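Local coordinates for protein 83aa long hypothetical transcriptional regulator asnC (PDB 2ZBC) that is a stand-alone RAM module of the Lrp/AsnC family that binds isoleucine and probably serves in amino-acid-responsive transcriptional regulation, at residues S3-I8 against V41-A46. Sequence-based numbering, arbitrary orientation.
Sequences SAIVLI and VVKVEA
Segments 3-8 and 41-45 run antiparallel, joined by four backbone hydrogen bonds in two reciprocal pairs. A4 and V44 form one: V44 N reaches A4 O at 2.8 Å, almost straight and nearly along the C=O axis, while A4 N to V44 O is longer, 3.1 Å. V6 and V42 form the other, both bonds lying in the carbonyl planes. At the edge of the contact S3 OG, anti to its own carbonyl carbon, donates to the syn lone pair of E45 OE1 at 2.6 Å; the glutamate, bent at chi2 (68°), folds back to meet it. An alanine in place of S3 would remove the hydroxyl and would probably leave the E45 carboxylate less firmly placed. On the face of S3, I5 lays CD1 across K43 CG (3.5 Å) and sets CG2 against V41 CG1, while L7 CD2 lies alongside V41 CG2; L7 also packs on L7 of the second subunit. On the face of A4 and V6, V42 CG2, flanked by its own N and C, presses on V6 CB at 3.5 Å, and V44 meets L52 and F55. These are the central strands of the βαββαβ RAM fold, helices 15-22 and 49-60 on one face and a second subunit on the other.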
loop_
_atom_site.group_PDB
_atom_site.type_symbol
_atom_site.label_atom_id
_atom_site.label_comp_id
_atom_site.label_asym_id
_atom_site.label_seq_id
_atom_site.Cartn_x
_atom_site.Cartn_y
_atom_site.Cartn_z
ATOM N N SER A 3 -13.752 -10.362 18.949
ATOM C CA SER A 3 -12.968 -11.194 18.049
ATOM C C SER A 3 -12.287 -10.311 16.998
ATOM O O SER A 3 -12.861 -9.348 16.505
ATOM C CB SER A 3 -13.865 -12.194 17.322
ATOM O OG SER A 3 -14.724 -12.930 18.232
ATOM N N ALA A 4 -11.073 -10.692 16.648
ATOM C CA ALA A 4 -10.382 -9.988 15.648
ATOM C C ALA A 4 -9.259 -10.883 15.076
ATOM O O ALA A 4 -8.821 -11.843 15.710
ATOM C CB ALA A 4 -9.846 -8.709 16.207
ATOM N N ILE A 5 -8.839 -10.537 13.888
ATOM C CA ILE A 5 -7.674 -11.132 13.291
ATOM C C ILE A 5 -6.636 -10.056 13.174
ATOM O O ILE A 5 -6.955 -8.982 12.635
ATOM C CB ILE A 5 -8.039 -11.644 11.942
ATOM C CG1 ILE A 5 -9.084 -12.740 11.988
ATOM C CG2 ILE A 5 -6.785 -12.182 11.174
ATOM C CD1 ILE A 5 -8.639 -13.947 12.556
ATOM N N VAL A 6 -5.417 -10.298 13.711
ATOM C CA VAL A 6 -4.371 -9.309 13.728
ATOM C C VAL A 6 -3.229 -9.759 12.825
ATOM O O VAL A 6 -2.722 -10.866 12.970
ATOM C CB VAL A 6 -3.833 -9.080 15.149
ATOM C CG1 VAL A 6 -2.833 -7.977 15.167
ATOM C CG2 VAL A 6 -4.998 -8.721 16.120
ATOM N N LEU A 7 -2.864 -8.907 11.886
ATOM C CA LEU A 7 -1.755 -9.176 10.974
ATOM C C LEU A 7 -0.495 -8.485 11.560
ATOM O O LEU A 7 -0.492 -7.264 11.824
ATOM C CB LEU A 7 -2.049 -8.636 9.572
ATOM C CG LEU A 7 -3.398 -9.108 8.986
ATOM C CD1 LEU A 7 -3.749 -8.410 7.722
ATOM C CD2 LEU A 7 -3.345 -10.616 8.812
ATOM N N ILE A 8 0.550 -9.250 11.809
ATOM C CA ILE A 8 1.712 -8.702 12.517
ATOM C C ILE A 8 2.879 -8.669 11.552
ATOM O O ILE A 8 3.092 -9.642 10.836
ATOM C CB ILE A 8 2.020 -9.589 13.697
ATOM C CG1 ILE A 8 0.854 -9.579 14.709
ATOM C CG2 ILE A 8 3.221 -9.088 14.434
ATOM C CD1 ILE A 8 1.065 -10.585 15.803
ATOM N N VAL A 41 -0.146 -14.121 11.500
ATOM C CA VAL A 41 -1.609 -13.910 11.517
ATOM C C VAL A 41 -2.027 -14.507 12.832
ATOM O O VAL A 41 -1.696 -15.624 13.110
ATOM C CB VAL A 41 -2.346 -14.605 10.362
ATOM C CG1 VAL A 41 -3.861 -14.487 10.587
ATOM C CG2 VAL A 41 -1.919 -14.136 9.044
ATOM N N VAL A 42 -2.694 -13.747 13.676
ATOM C CA VAL A 42 -3.260 -14.304 14.895
ATOM C C VAL A 42 -4.761 -14.098 14.914
ATOM O O VAL A 42 -5.262 -13.088 14.399
ATOM C CB VAL A 42 -2.678 -13.679 16.194
ATOM C CG1 VAL A 42 -1.241 -14.131 16.445
ATOM C CG2 VAL A 42 -2.758 -12.260 16.208
ATOM N N LYS A 43 -5.482 -15.061 15.444
ATOM C CA LYS A 43 -6.880 -14.815 15.852
ATOM C C LYS A 43 -6.904 -14.502 17.330
ATOM O O LYS A 43 -6.324 -15.214 18.144
ATOM C CB LYS A 43 -7.744 -16.014 15.514
ATOM C CG LYS A 43 -9.262 -15.686 15.582
ATOM C CD LYS A 43 -9.998 -16.715 14.709
ATOM C CE LYS A 43 -11.201 -17.262 15.361
ATOM N NZ LYS A 43 -12.125 -16.251 15.752
ATOM N N VAL A 44 -7.552 -13.417 17.707
ATOM C CA VAL A 44 -7.597 -13.006 19.083
ATOM C C VAL A 44 -9.038 -13.076 19.502
ATOM O O VAL A 44 -9.870 -12.624 18.796
ATOM C CB VAL A 44 -7.124 -11.577 19.255
ATOM C CG1 VAL A 44 -7.367 -11.104 20.668
ATOM C CG2 VAL A 44 -5.683 -11.465 18.866
ATOM N N GLU A 45 -9.311 -13.740 20.603
ATOM C CA GLU A 45 -10.640 -13.716 21.230
ATOM C C GLU A 45 -10.474 -13.153 22.628
ATOM O O GLU A 45 -9.663 -13.665 23.425
ATOM C CB GLU A 45 -11.197 -15.155 21.272
ATOM C CG GLU A 45 -12.576 -15.343 21.955
ATOM C CD GLU A 45 -13.762 -14.716 21.217
ATOM O OE1 GLU A 45 -13.713 -14.634 19.936
ATOM O OE2 GLU A 45 -14.727 -14.281 21.950
ATOM N N ALA A 46 -11.134 -12.040 22.924
ATOM C CA ALA A 46 -11.054 -11.511 24.242
ATOM C C ALA A 46 -12.515 -11.340 24.767
ATOM O O ALA A 46 -13.493 -11.386 24.015
ATOM C CB ALA A 46 -10.316 -10.216 24.294
#